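Local coordinates for protein Abbfa_003403 (Acinetobacter baumannii, PDB 4ZXH) that probably assembles a peptide product as a four-domain nonribosomal peptide synthetase, joining condensation, adenylation, phosphopantetheine-bearing carrier and thioesterase domains in one chain, at residues Trp721-Leu725 / Leu748-Leu752; Ala1095-Pro1099 / Thr1116-Ala1120; Tyr522-His526 / Leu599-Ala604; Leu110-Lys116 / Arg128-Tyr132; Leu456-Tyr462 / Arg802-Pro806. All coordinates share one frame; numbering follows the deposited sequence.

Contacts 2 and 4 are the buried ones: each sets a helix against a strand or its end, in the thioesterase and condensation regions, and each has a tyrosine ring facing an aliphatic branch. They differ in the tyrosine hydroxyl, which in contact 2 reaches the other segment through a water and in contact 4 bonds directly to an aspartate. Contacts 1 and 3 both belong to the adenylation region and both are partly buried; contact 1 is an apolar helix pair, while contact 3 packs a helix end on the turn after an edge strand. Contact 5 alone joins two regions, condensation and adenylation, through irregular loops that combine prolines, one hydrogen bond and a long ion pair.

Contact 1. Residues Trp721-Leu725 / Leu748-Leu752; sequences WKMLL and LAEKL
L725 and L748 meet methyl to methyl between two helical segments whose axes come within 11.0 Å and run 53° apart. Apolar contact carries the interface. L725 CD1 is the inserted group: it lies 3.7 Å from L748 CD1 and 3.5 Å from K751 CB, with L752 CD2 somewhat farther off, so one branch fills the groove between three residues of 748-752. The aliphatic root of K751 thus takes part in the packing although the residue itself is exposed.

The aromatic contact is made by W721. The indole is approached by L752, whose side chain crosses it at about a right angle; L752 CD2 is 3.7 Å from W721 CE3, and CD1 stands over one face, displaced toward the rim. The W721 CG is anti to the carbonyl carbon (chi1 -71°), which places the indole against L752, while CB stays beside L748 CD1. Its polar end is engaged elsewhere, W721 NE1 donating to the backbone oxygen of L738.

Strand 735-740 lies in sequence between these helices and touches the indole through A737 and C739. The arrangement is that of neighbouring helices in successive beta-alpha-beta units, packed beside the parallel part of the adenylation sheet.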
# COMPACT_ATOMS: atom_id res chain seq x y z
N TRP A 721 -12.94 6.98 -25.02
CA TRP A 721 -13.19 8.13 -24.14
C TRP A 721 -11.88 8.77 -23.70
O TRP A 721 -11.77 10.00 -23.69
CB TRP A 721 -14.00 7.73 -22.91
CG TRP A 721 -15.44 7.40 -23.20
CD1 TRP A 721 -16.04 6.18 -23.08
CD2 TRP A 721 -16.45 8.30 -23.68
NE1 TRP A 721 -17.37 6.26 -23.45
CE2 TRP A 721 -17.65 7.55 -23.82
CE3 TRP A 721 -16.48 9.66 -24.00
CZ2 TRP A 721 -18.84 8.11 -24.27
CZ3 TRP A 721 -17.66 10.22 -24.44
CH2 TRP A 721 -18.82 9.44 -24.57
N LYS A 722 -10.89 7.94 -23.36
CA LYS A 722 -9.54 8.43 -23.05
C LYS A 722 -9.00 9.22 -24.23
O LYS A 722 -8.49 10.32 -24.05
CB LYS A 722 -8.58 7.28 -22.69
CG LYS A 722 -8.82 6.65 -21.33
CD LYS A 722 -8.12 5.29 -21.19
CE LYS A 722 -8.58 4.53 -19.93
NZ LYS A 722 -8.11 3.10 -19.93
N MET A 723 -9.14 8.67 -25.44
CA MET A 723 -8.62 9.32 -26.65
C MET A 723 -9.20 10.73 -26.82
O MET A 723 -8.48 11.69 -27.12
CB MET A 723 -8.92 8.47 -27.89
CG MET A 723 -8.36 9.05 -29.18
SD MET A 723 -8.81 8.13 -30.67
CE MET A 723 -10.52 8.62 -30.88
N LEU A 724 -10.50 10.84 -26.59
CA LEU A 724 -11.23 12.09 -26.67
C LEU A 724 -10.76 13.12 -25.64
O LEU A 724 -10.48 14.27 -25.99
CB LEU A 724 -12.72 11.81 -26.48
CG LEU A 724 -13.76 12.63 -27.21
CD1 LEU A 724 -13.45 12.73 -28.70
CD2 LEU A 724 -15.09 11.94 -27.02
N LEU A 725 -10.65 12.72 -24.38
CA LEU A 725 -10.24 13.65 -23.33
C LEU A 725 -8.79 14.09 -23.51
O LEU A 725 -8.43 15.21 -23.16
CB LEU A 725 -10.42 13.04 -21.94
CG LEU A 725 -11.86 12.60 -21.64
CD1 LEU A 725 -11.96 11.93 -20.29
CD2 LEU A 725 -12.84 13.77 -21.75
N LEU A 748 -11.19 8.17 -14.86
CA LEU A 748 -11.90 8.43 -16.11
C LEU A 748 -13.31 8.93 -15.81
O LEU A 748 -13.86 9.75 -16.54
CB LEU A 748 -11.97 7.18 -16.99
CG LEU A 748 -12.79 7.32 -18.27
CD1 LEU A 748 -12.29 8.46 -19.14
CD2 LEU A 748 -12.81 6.02 -19.06
N ALA A 749 -13.87 8.42 -14.73
CA ALA A 749 -15.22 8.78 -14.34
C ALA A 749 -15.31 10.26 -14.01
O ALA A 749 -16.21 10.94 -14.49
CB ALA A 749 -15.67 7.94 -13.15
N GLU A 750 -14.38 10.78 -13.20
CA GLU A 750 -14.49 12.19 -12.83
C GLU A 750 -14.30 13.08 -14.05
O GLU A 750 -15.01 14.06 -14.20
CB GLU A 750 -13.50 12.59 -11.75
CG GLU A 750 -14.18 12.76 -10.39
CD GLU A 750 -15.01 14.05 -10.27
OE1 GLU A 750 -14.51 15.13 -10.65
OE2 GLU A 750 -16.17 13.97 -9.81
N LYS A 751 -13.34 12.72 -14.90
CA LYS A 751 -13.11 13.48 -16.13
C LYS A 751 -14.36 13.51 -16.99
O LYS A 751 -14.74 14.55 -17.51
CB LYS A 751 -11.94 12.88 -16.92
CG LYS A 751 -10.54 13.12 -16.36
CD LYS A 751 -9.54 12.31 -17.19
CE LYS A 751 -8.10 12.53 -16.76
NZ LYS A 751 -7.65 13.87 -17.19
N LEU A 752 -15.02 12.36 -17.13
CA LEU A 752 -16.24 12.28 -17.93
C LEU A 752 -17.40 13.08 -17.32
O LEU A 752 -18.10 13.81 -18.02
CB LEU A 752 -16.67 10.83 -18.13
CG LEU A 752 -15.94 10.03 -19.21
CD1 LEU A 752 -16.59 8.68 -19.35
CD2 LEU A 752 -15.94 10.75 -20.55

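Contact 2. Residues Ala1095-Pro1099 / Thr1116-Ala1120; sequences AIQSP and TLYIA
I1096, at the end of strand 1093-1096, faces Y1118 on helix 1111-1125 with their CA atoms 7.9 Å apart, the nearest approach of the two backbones. Beyond I1096 the chain leaves the strand, and S1098 and P1099 continue past the far end of the tyrosine. The main chains themselves stay apart, and the gap is bridged by side chains, chiefly that of Y1118.

The Y1118 ring receives I1096 from above. Methyl CG2 of I1096 sits 4.0 Å from the centroid of the Y1118 ring and only 6° off its normal, a nearly central CH-pi contact. This methyl is the branch anti to the backbone N of I1096, while CG1 lies beside that N. P1099 instead comes to the ring edge: its CD lies near the ring plane, 3.8 Å from Y1118 OH. From the residue just before Y1118, L1117 CD2 slides past the proline and reaches P1099 CG at 4.0 Å.

Between the two segments the polar link runs through a water. It lies 2.8 Å from S1098 OG and 3.0 Å from Y1118 OH, linking loop and helix. Each hydroxyl has a further partner: Y1118 OH is hydrogen-bonded to H1071 NE2, and S1098 OG to the backbone N of G1100. The ring is therefore held at its face by a methyl and at its hydroxyl by two polar partners.

Helix 1111-1125 connects strand 1093-1096 to strand 1131-1136, passing over strand 1067-1070, whose F1070 also touches Y1118. This beta-alpha-beta crossover is characteristic of the alpha/beta-hydrolase fold of thioesterase domains.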
# COMPACT_ATOMS: atom_id res chain seq x y z
N ALA A 1095 37.42 10.44 11.92
CA ALA A 1095 37.92 11.07 10.71
C ALA A 1095 37.34 12.46 10.66
O ALA A 1095 36.25 12.70 11.19
CB ALA A 1095 37.53 10.27 9.45
N ILE A 1096 38.06 13.38 10.04
CA ILE A 1096 37.62 14.76 10.01
C ILE A 1096 37.47 15.29 8.60
O ILE A 1096 38.43 15.34 7.83
CB ILE A 1096 38.59 15.64 10.79
CG1 ILE A 1096 38.58 15.20 12.26
CG2 ILE A 1096 38.22 17.10 10.63
CD1 ILE A 1096 39.30 16.14 13.20
N GLN A 1097 36.25 15.68 8.25
CA GLN A 1097 36.01 16.34 6.97
C GLN A 1097 36.20 17.86 7.11
O GLN A 1097 36.14 18.41 8.21
CB GLN A 1097 34.60 16.02 6.47
CG GLN A 1097 33.53 16.67 7.31
CD GLN A 1097 32.16 16.24 6.90
OE1 GLN A 1097 31.97 15.62 5.84
NE2 GLN A 1097 31.18 16.52 7.75
N SER A 1098 36.41 18.55 6.00
CA SER A 1098 36.54 20.01 6.06
C SER A 1098 35.20 20.72 6.29
O SER A 1098 34.17 20.35 5.71
CB SER A 1098 37.19 20.52 4.77
OG SER A 1098 37.12 21.92 4.69
N PRO A 1099 35.20 21.75 7.13
CA PRO A 1099 34.02 22.62 7.28
C PRO A 1099 33.53 23.16 5.92
O PRO A 1099 32.35 23.42 5.72
CB PRO A 1099 34.52 23.77 8.16
CG PRO A 1099 35.68 23.21 8.91
CD PRO A 1099 36.32 22.18 7.99
N THR A 1116 45.30 23.90 13.91
CA THR A 1116 44.80 24.47 15.15
C THR A 1116 43.30 24.22 15.32
O THR A 1116 42.84 23.80 16.37
CB THR A 1116 45.06 25.98 15.23
OG1 THR A 1116 46.47 26.23 15.17
CG2 THR A 1116 44.50 26.55 16.53
N LEU A 1117 42.54 24.50 14.27
CA LEU A 1117 41.10 24.30 14.31
C LEU A 1117 40.73 22.85 14.62
O LEU A 1117 39.87 22.60 15.47
CB LEU A 1117 40.46 24.70 12.98
CG LEU A 1117 38.95 24.51 12.97
CD1 LEU A 1117 38.35 25.48 13.97
CD2 LEU A 1117 38.34 24.68 11.58
N TYR A 1118 41.39 21.92 13.93
CA TYR A 1118 41.10 20.49 14.10
C TYR A 1118 41.55 20.01 15.48
O TYR A 1118 40.82 19.26 16.14
CB TYR A 1118 41.77 19.64 13.01
CG TYR A 1118 41.25 19.90 11.62
CD1 TYR A 1118 40.10 20.66 11.41
CD2 TYR A 1118 41.90 19.40 10.51
CE1 TYR A 1118 39.62 20.91 10.15
CE2 TYR A 1118 41.42 19.64 9.22
CZ TYR A 1118 40.29 20.40 9.06
OH TYR A 1118 39.83 20.65 7.79
N ILE A 1119 42.73 20.45 15.92
CA ILE A 1119 43.23 20.11 17.25
C ILE A 1119 42.23 20.47 18.35
O ILE A 1119 41.99 19.68 19.25
CB ILE A 1119 44.57 20.79 17.55
CG1 ILE A 1119 45.71 19.99 16.93
CG2 ILE A 1119 44.80 20.87 19.03
CD1 ILE A 1119 47.05 20.66 17.04
N ALA A 1120 41.63 21.66 18.26
CA ALA A 1120 40.59 22.03 19.21
C ALA A 1120 39.40 21.07 19.13
O ALA A 1120 38.88 20.66 20.17
CB ALA A 1120 40.14 23.46 18.98
O HOH W 1 39.34 22.97 6.03

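Contact 3. Residues Tyr522-His526 / Leu599-Ala604; sequences YLRAH and LDINQA
An Asx turn closes strand 598-600, the edge strand of a four-stranded parallel sheet in the adenylation region, and the turn that follows forms the seat for Y522 near the C-terminal end of helix 509-525. In the turn, D600 OD1 accepts from N602 N at 3.0 Å, met from above the carboxylate plane, while T586 holds D600 OD2. The chain then curls back so that Q603 and A604 pass across one face of the Y522 ring. A604 CA stands 3.6 Å above the ring plane, toward the rim, and A604 CB is 3.6 Å from Y522 CG. The ring is placed there by a chi1 of -167°, which sets CG opposite the backbone N.

Q603 runs beside the tyrosine in the same direction, its CB near the hydroxyl, with its amide plane 77° from the ring. L599 provides an apolar flank: CD2 approaches Y522 CE2 at 4.0 Å, and CD1 reaches both L523 CD2 and H526 CB. L523, which also touches I551 of helix 543-553, extends this patch inward. The tyrosine ring is thus flanked on both faces, for on the face opposite A604 the H526 ND1 atom lies 3.6 Å above the plane of the Y522 ring.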
# COMPACT_ATOMS: atom_id res chain seq x y z
N TYR A 522 -32.61 -8.71 -53.24
CA TYR A 522 -31.36 -9.15 -53.85
C TYR A 522 -30.92 -10.50 -53.26
O TYR A 522 -30.54 -11.42 -53.99
CB TYR A 522 -30.28 -8.11 -53.64
CG TYR A 522 -29.02 -8.29 -54.47
CD1 TYR A 522 -29.09 -8.33 -55.85
CD2 TYR A 522 -27.76 -8.35 -53.87
CE1 TYR A 522 -27.95 -8.46 -56.62
CE2 TYR A 522 -26.61 -8.48 -54.64
CZ TYR A 522 -26.72 -8.53 -56.02
OH TYR A 522 -25.60 -8.67 -56.81
N LEU A 523 -31.01 -10.62 -51.93
CA LEU A 523 -30.58 -11.84 -51.26
C LEU A 523 -31.52 -13.02 -51.58
O LEU A 523 -31.06 -14.12 -51.89
CB LEU A 523 -30.51 -11.60 -49.74
CG LEU A 523 -29.42 -10.64 -49.23
CD1 LEU A 523 -29.62 -10.29 -47.75
CD2 LEU A 523 -28.05 -11.24 -49.44
N ARG A 524 -32.82 -12.80 -51.51
CA ARG A 524 -33.77 -13.85 -51.83
C ARG A 524 -33.55 -14.33 -53.27
O ARG A 524 -33.54 -15.53 -53.55
CB ARG A 524 -35.21 -13.35 -51.65
CG ARG A 524 -36.26 -14.46 -51.71
CD ARG A 524 -37.61 -13.92 -52.10
NE ARG A 524 -37.54 -13.34 -53.44
CZ ARG A 524 -37.81 -14.02 -54.55
NH1 ARG A 524 -38.20 -15.29 -54.47
NH2 ARG A 524 -37.72 -13.43 -55.73
N ALA A 525 -33.36 -13.36 -54.16
CA ALA A 525 -33.29 -13.65 -55.59
C ALA A 525 -32.01 -14.42 -55.93
O ALA A 525 -31.90 -14.97 -57.02
CB ALA A 525 -33.37 -12.36 -56.39
N HIS A 526 -31.07 -14.45 -55.00
CA HIS A 526 -29.82 -15.15 -55.22
C HIS A 526 -29.56 -16.22 -54.18
O HIS A 526 -28.41 -16.54 -53.88
CB HIS A 526 -28.67 -14.16 -55.25
CG HIS A 526 -28.82 -13.16 -56.34
ND1 HIS A 526 -29.46 -11.95 -56.16
CD2 HIS A 526 -28.53 -13.23 -57.66
CE1 HIS A 526 -29.50 -11.30 -57.31
NE2 HIS A 526 -28.95 -12.06 -58.23
N LEU A 599 -21.48 -11.61 -52.84
CA LEU A 599 -22.47 -10.74 -53.46
C LEU A 599 -22.14 -9.27 -53.24
O LEU A 599 -21.87 -8.83 -52.12
CB LEU A 599 -23.85 -11.02 -52.90
CG LEU A 599 -24.59 -12.23 -53.43
CD1 LEU A 599 -25.87 -12.36 -52.63
CD2 LEU A 599 -24.88 -12.03 -54.89
N ASP A 600 -22.18 -8.50 -54.32
CA ASP A 600 -21.93 -7.07 -54.24
C ASP A 600 -23.21 -6.33 -53.90
O ASP A 600 -24.15 -6.29 -54.69
CB ASP A 600 -21.34 -6.57 -55.56
CG ASP A 600 -21.02 -5.09 -55.54
OD1 ASP A 600 -21.18 -4.45 -54.47
OD2 ASP A 600 -20.61 -4.55 -56.60
N ILE A 601 -23.23 -5.71 -52.73
CA ILE A 601 -24.41 -4.99 -52.24
C ILE A 601 -24.78 -3.78 -53.11
O ILE A 601 -25.92 -3.32 -53.10
CB ILE A 601 -24.21 -4.51 -50.79
CG1 ILE A 601 -25.54 -4.19 -50.13
CG2 ILE A 601 -23.31 -3.30 -50.74
CD1 ILE A 601 -25.39 -3.73 -48.69
N ASN A 602 -23.83 -3.26 -53.88
CA ASN A 602 -24.12 -2.14 -54.76
C ASN A 602 -24.98 -2.57 -55.94
O ASN A 602 -25.62 -1.74 -56.58
CB ASN A 602 -22.83 -1.50 -55.26
CG ASN A 602 -22.01 -0.87 -54.14
OD1 ASN A 602 -22.55 -0.18 -53.26
ND2 ASN A 602 -20.69 -1.11 -54.16
N GLN A 603 -24.99 -3.87 -56.22
CA GLN A 603 -25.74 -4.44 -57.35
C GLN A 603 -27.17 -4.67 -56.97
O GLN A 603 -28.02 -4.91 -57.83
CB GLN A 603 -25.12 -5.75 -57.82
CG GLN A 603 -23.82 -5.58 -58.54
CD GLN A 603 -23.84 -4.37 -59.45
OE1 GLN A 603 -23.28 -3.33 -59.12
NE2 GLN A 603 -24.53 -4.50 -60.58
N ALA A 604 -27.44 -4.60 -55.68
CA ALA A 604 -28.80 -4.73 -55.19
C ALA A 604 -29.63 -3.58 -55.72
O ALA A 604 -29.24 -2.42 -55.60
CB ALA A 604 -28.83 -4.75 -53.66

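Contact 4. Residues Leu110-Lys116 / Arg128-Tyr132; sequences LVEQDTK and RIHCY
L110 and V111 begin the contact by packing against Y132 from the helix. L110 CD2 comes obliquely to Y132 CE1 at 3.9 Å. V111 CG2 lies over the ring face, 3.9 Å from the Y132 centroid and 29° off the normal, a CH-pi contact. One turn on, D114 supplies the polar grip: Y132 OH donates to D114 OD2 at 2.7 Å, approaching the carboxylate oxygen on its anti side and 25° out of the carboxylate plane. D114 OD2 lies at the edge of the Y132 ring, near its plane, and the carboxylate is turned 24° from the ring. D114 CB, meanwhile, makes an off-centre CH-pi contact with H130.

T115 is turned away from the strand at its CB, yet CG2 still reaches H130 CD2 at 4.2 Å. The carbonyls of D114 and T115 lie near R128 NH2, which is hydrogen-bonded to the backbone oxygen of Q117. The R128 chain is bent at chi3, folding the guanidinium back toward H130, where R128 NE donates to H130 NE2 at 3.0 Å.

Helix and strand belong to the beta-alpha-beta unit 94-98, 104-115, 127-135 of the condensation region. With NE2 of H130 acting as acceptor, the ring is probably neutral and protonated at ND1; the D114 carboxylate, 4.2 Å from ND1 at its OD2, would favour that polarity, while the tyrosine bond should stabilise the aspartate as an anion.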
# COMPACT_ATOMS: atom_id res chain seq x y z
N LEU A 110 -18.91 13.55 23.36
CA LEU A 110 -17.92 14.44 23.97
C LEU A 110 -16.84 13.67 24.73
O LEU A 110 -15.64 13.87 24.50
CB LEU A 110 -18.62 15.42 24.91
CG LEU A 110 -17.71 16.43 25.60
CD1 LEU A 110 -16.89 17.20 24.56
CD2 LEU A 110 -18.50 17.39 26.50
N VAL A 111 -17.28 12.81 25.64
CA VAL A 111 -16.38 11.99 26.43
C VAL A 111 -15.54 11.07 25.54
O VAL A 111 -14.36 10.87 25.79
CB VAL A 111 -17.17 11.15 27.50
CG1 VAL A 111 -16.26 10.17 28.26
CG2 VAL A 111 -17.90 12.07 28.51
N GLU A 112 -16.13 10.51 24.49
CA GLU A 112 -15.32 9.72 23.57
C GLU A 112 -14.24 10.60 22.93
O GLU A 112 -13.07 10.24 22.97
CB GLU A 112 -16.21 9.04 22.51
CG GLU A 112 -16.93 7.78 23.07
CD GLU A 112 -18.19 7.37 22.29
OE1 GLU A 112 -18.54 8.05 21.30
OE2 GLU A 112 -18.83 6.36 22.68
N GLN A 113 -14.60 11.76 22.39
CA GLN A 113 -13.59 12.60 21.76
C GLN A 113 -12.56 13.11 22.77
O GLN A 113 -11.37 13.13 22.46
CB GLN A 113 -14.23 13.75 20.99
CG GLN A 113 -13.63 14.00 19.59
CD GLN A 113 -13.79 12.81 18.61
OE1 GLN A 113 -14.36 11.76 18.93
NE2 GLN A 113 -13.28 13.00 17.39
N ASP A 114 -12.98 13.47 23.98
CA ASP A 114 -12.03 13.93 25.00
C ASP A 114 -11.00 12.88 25.40
O ASP A 114 -9.81 13.17 25.50
CB ASP A 114 -12.76 14.41 26.24
CG ASP A 114 -13.29 15.82 26.10
OD1 ASP A 114 -13.20 16.37 24.99
OD2 ASP A 114 -13.76 16.38 27.13
N THR A 115 -11.46 11.65 25.64
CA THR A 115 -10.58 10.57 26.08
C THR A 115 -9.66 10.06 24.97
O THR A 115 -8.69 9.37 25.27
CB THR A 115 -11.39 9.37 26.65
OG1 THR A 115 -12.18 8.77 25.61
CG2 THR A 115 -12.29 9.80 27.81
N LYS A 116 -9.95 10.38 23.71
CA LYS A 116 -9.06 10.01 22.60
C LYS A 116 -7.91 11.00 22.35
O LYS A 116 -7.14 10.82 21.41
CB LYS A 116 -9.86 9.84 21.30
CG LYS A 116 -10.36 8.44 21.12
CD LYS A 116 -11.52 8.32 20.16
CE LYS A 116 -12.20 6.97 20.43
NZ LYS A 116 -13.36 6.70 19.53
N ARG A 128 -5.04 10.35 32.65
CA ARG A 128 -5.86 11.55 32.83
C ARG A 128 -7.20 11.20 33.45
O ARG A 128 -7.68 10.07 33.32
CB ARG A 128 -6.14 12.24 31.51
CG ARG A 128 -4.93 12.60 30.71
CD ARG A 128 -5.37 13.52 29.60
NE ARG A 128 -6.36 12.91 28.70
CZ ARG A 128 -6.04 12.41 27.51
NH1 ARG A 128 -4.78 12.45 27.09
NH2 ARG A 128 -6.99 11.90 26.72
N ILE A 129 -7.80 12.19 34.09
CA ILE A 129 -9.15 12.07 34.58
C ILE A 129 -9.99 13.17 33.97
O ILE A 129 -9.64 14.34 34.08
CB ILE A 129 -9.22 12.18 36.11
CG1 ILE A 129 -8.39 11.07 36.75
CG2 ILE A 129 -10.67 12.13 36.57
CD1 ILE A 129 -8.06 11.33 38.19
N HIS A 130 -11.09 12.79 33.32
CA HIS A 130 -11.98 13.78 32.69
C HIS A 130 -13.29 13.84 33.46
O HIS A 130 -13.98 12.83 33.55
CB HIS A 130 -12.25 13.41 31.23
CG HIS A 130 -11.07 13.53 30.32
ND1 HIS A 130 -10.81 14.67 29.59
CD2 HIS A 130 -10.11 12.64 29.97
CE1 HIS A 130 -9.73 14.48 28.85
NE2 HIS A 130 -9.28 13.26 29.07
N CYS A 131 -13.64 15.00 34.00
CA CYS A 131 -14.88 15.14 34.79
C CYS A 131 -15.91 16.04 34.14
O CYS A 131 -15.58 17.04 33.53
CB CYS A 131 -14.59 15.67 36.18
SG CYS A 131 -13.29 14.80 37.01
N TYR A 132 -17.18 15.68 34.30
CA TYR A 132 -18.27 16.44 33.71
C TYR A 132 -19.40 16.57 34.70
O TYR A 132 -19.89 15.57 35.22
CB TYR A 132 -18.77 15.76 32.46
CG TYR A 132 -17.69 15.44 31.46
CD1 TYR A 132 -17.39 16.30 30.41
CD2 TYR A 132 -16.98 14.25 31.56
CE1 TYR A 132 -16.40 16.00 29.50
CE2 TYR A 132 -16.00 13.94 30.64
CZ TYR A 132 -15.72 14.80 29.63
OH TYR A 132 -14.74 14.46 28.75

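Contact 5. Residues Leu456-Tyr462 / Arg802-Pro806; sequences LDIAPDY and RLVPP
A459 and P805 mark the tight middle of this contact, where two irregular loops bring CA atoms to 4.2 Å. A459 CB is lodged against the backbone, 3.4 Å from L803 O, with P805 CG close by. Next to it the rings of P460 and P806 approach each other through their CD atoms, 3.8 Å apart. Y462 closes this side. Its CE2 lies 3.7 Å from L803 CB, and its hydroxyl donates to V804 O at 2.7 Å. The acceptor sits near the ring plane; at the carbonyl the C=O...O angle is 145° and the donor is tilted 17° from the carbonyl plane. With CG of Y462 anti to the carbonyl carbon (chi1 -65°), the ring extends across the neighbouring loop, its hydroxyl also touching P806 CD.

The other side is looser. D457, an exposed residue, faces R802, but D457 OD2 is 3.9 Å from R802 NE and well out of the guanidinium plane, so the long salt bridge is one of charge alone. The closer approach is to the arginine's aliphatic part, D457 OD2 lying 3.4 Å from R802 CD. R802 has firmer partners: NE is paired with D798, and NH1 is hydrogen-bonded to the backbone oxygen of V454. D457 OD1 accepts a weak hydrogen bond from A459 N.

Helix 428-447 backs the contact, with L437 touching both I458 and P805. The chemistry implies that condensation and adenylation regions are joined here mainly by proline and alanine packing and by one directional tyrosine bond, with the solvent-side ion pair probably contributing only modest electrostatic attraction.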
# COMPACT_ATOMS: atom_id res chain seq x y z
N LEU A 456 -20.69 -26.25 5.04
CA LEU A 456 -21.31 -25.25 5.90
C LEU A 456 -21.68 -24.00 5.12
O LEU A 456 -20.83 -23.36 4.50
CB LEU A 456 -20.36 -24.90 7.05
CG LEU A 456 -20.76 -23.79 8.00
CD1 LEU A 456 -21.93 -24.17 8.85
CD2 LEU A 456 -19.58 -23.44 8.86
N ASP A 457 -22.96 -23.64 5.15
CA ASP A 457 -23.42 -22.46 4.43
C ASP A 457 -23.81 -21.38 5.43
O ASP A 457 -24.71 -21.57 6.25
CB ASP A 457 -24.57 -22.82 3.49
CG ASP A 457 -24.60 -21.95 2.24
OD1 ASP A 457 -24.01 -20.84 2.27
OD2 ASP A 457 -25.21 -22.38 1.23
N ILE A 458 -23.11 -20.26 5.36
CA ILE A 458 -23.20 -19.16 6.31
C ILE A 458 -24.20 -18.12 5.80
O ILE A 458 -24.65 -17.23 6.53
CB ILE A 458 -21.80 -18.51 6.51
CG1 ILE A 458 -20.82 -19.56 7.01
CG2 ILE A 458 -21.83 -17.38 7.50
CD1 ILE A 458 -21.34 -20.32 8.20
N ALA A 459 -24.53 -18.25 4.52
CA ALA A 459 -25.37 -17.29 3.83
C ALA A 459 -26.73 -17.19 4.49
O ALA A 459 -27.21 -18.16 5.06
CB ALA A 459 -25.50 -17.68 2.37
N PRO A 460 -27.34 -16.00 4.44
CA PRO A 460 -28.73 -15.87 4.88
C PRO A 460 -29.61 -16.72 3.99
O PRO A 460 -29.26 -16.90 2.83
CB PRO A 460 -29.03 -14.38 4.69
CG PRO A 460 -27.68 -13.70 4.55
CD PRO A 460 -26.78 -14.72 3.94
N ASP A 461 -30.72 -17.26 4.50
CA ASP A 461 -31.60 -18.01 3.62
C ASP A 461 -32.40 -16.99 2.80
O ASP A 461 -33.29 -16.32 3.32
CB ASP A 461 -32.53 -18.94 4.40
CG ASP A 461 -33.23 -19.97 3.51
OD1 ASP A 461 -33.46 -19.68 2.31
OD2 ASP A 461 -33.55 -21.07 4.00
N TYR A 462 -32.07 -16.89 1.52
CA TYR A 462 -32.63 -15.87 0.65
C TYR A 462 -34.06 -16.20 0.28
O TYR A 462 -34.35 -17.31 -0.17
CB TYR A 462 -31.78 -15.73 -0.60
CG TYR A 462 -30.38 -15.23 -0.33
CD1 TYR A 462 -30.17 -13.90 0.01
CD2 TYR A 462 -29.28 -16.07 -0.44
CE1 TYR A 462 -28.89 -13.41 0.24
CE2 TYR A 462 -27.99 -15.58 -0.22
CZ TYR A 462 -27.81 -14.25 0.12
OH TYR A 462 -26.54 -13.75 0.35
N ARG A 802 -23.49 -22.24 -4.96
CA ARG A 802 -24.41 -21.75 -3.94
C ARG A 802 -24.37 -20.22 -3.87
O ARG A 802 -23.36 -19.61 -4.20
CB ARG A 802 -24.06 -22.33 -2.57
CG ARG A 802 -24.26 -23.82 -2.43
CD ARG A 802 -23.72 -24.30 -1.09
NE ARG A 802 -22.31 -23.93 -0.94
CZ ARG A 802 -21.52 -24.35 0.04
NH1 ARG A 802 -21.98 -25.17 0.98
NH2 ARG A 802 -20.26 -23.95 0.08
N LEU A 803 -25.47 -19.60 -3.45
CA LEU A 803 -25.54 -18.15 -3.30
C LEU A 803 -24.64 -17.64 -2.17
O LEU A 803 -24.85 -17.98 -1.00
CB LEU A 803 -26.98 -17.73 -3.05
CG LEU A 803 -27.97 -17.99 -4.18
CD1 LEU A 803 -29.38 -17.94 -3.64
CD2 LEU A 803 -27.78 -16.97 -5.28
N VAL A 804 -23.66 -16.81 -2.51
CA VAL A 804 -22.67 -16.36 -1.52
C VAL A 804 -23.29 -15.43 -0.46
O VAL A 804 -24.32 -14.80 -0.70
CB VAL A 804 -21.49 -15.65 -2.20
CG1 VAL A 804 -20.81 -16.58 -3.17
CG2 VAL A 804 -21.94 -14.38 -2.89
N PRO A 805 -22.66 -15.36 0.72
CA PRO A 805 -23.13 -14.38 1.70
C PRO A 805 -22.77 -12.98 1.24
O PRO A 805 -21.87 -12.85 0.40
CB PRO A 805 -22.37 -14.75 2.99
CG PRO A 805 -21.71 -16.07 2.71
CD PRO A 805 -21.54 -16.17 1.24
N PRO A 806 -23.44 -11.94 1.76
CA PRO A 806 -23.00 -10.59 1.37
C PRO A 806 -21.54 -10.33 1.77
O PRO A 806 -21.05 -10.95 2.72
CB PRO A 806 -23.96 -9.68 2.14
CG PRO A 806 -25.16 -10.55 2.44
CD PRO A 806 -24.62 -11.93 2.64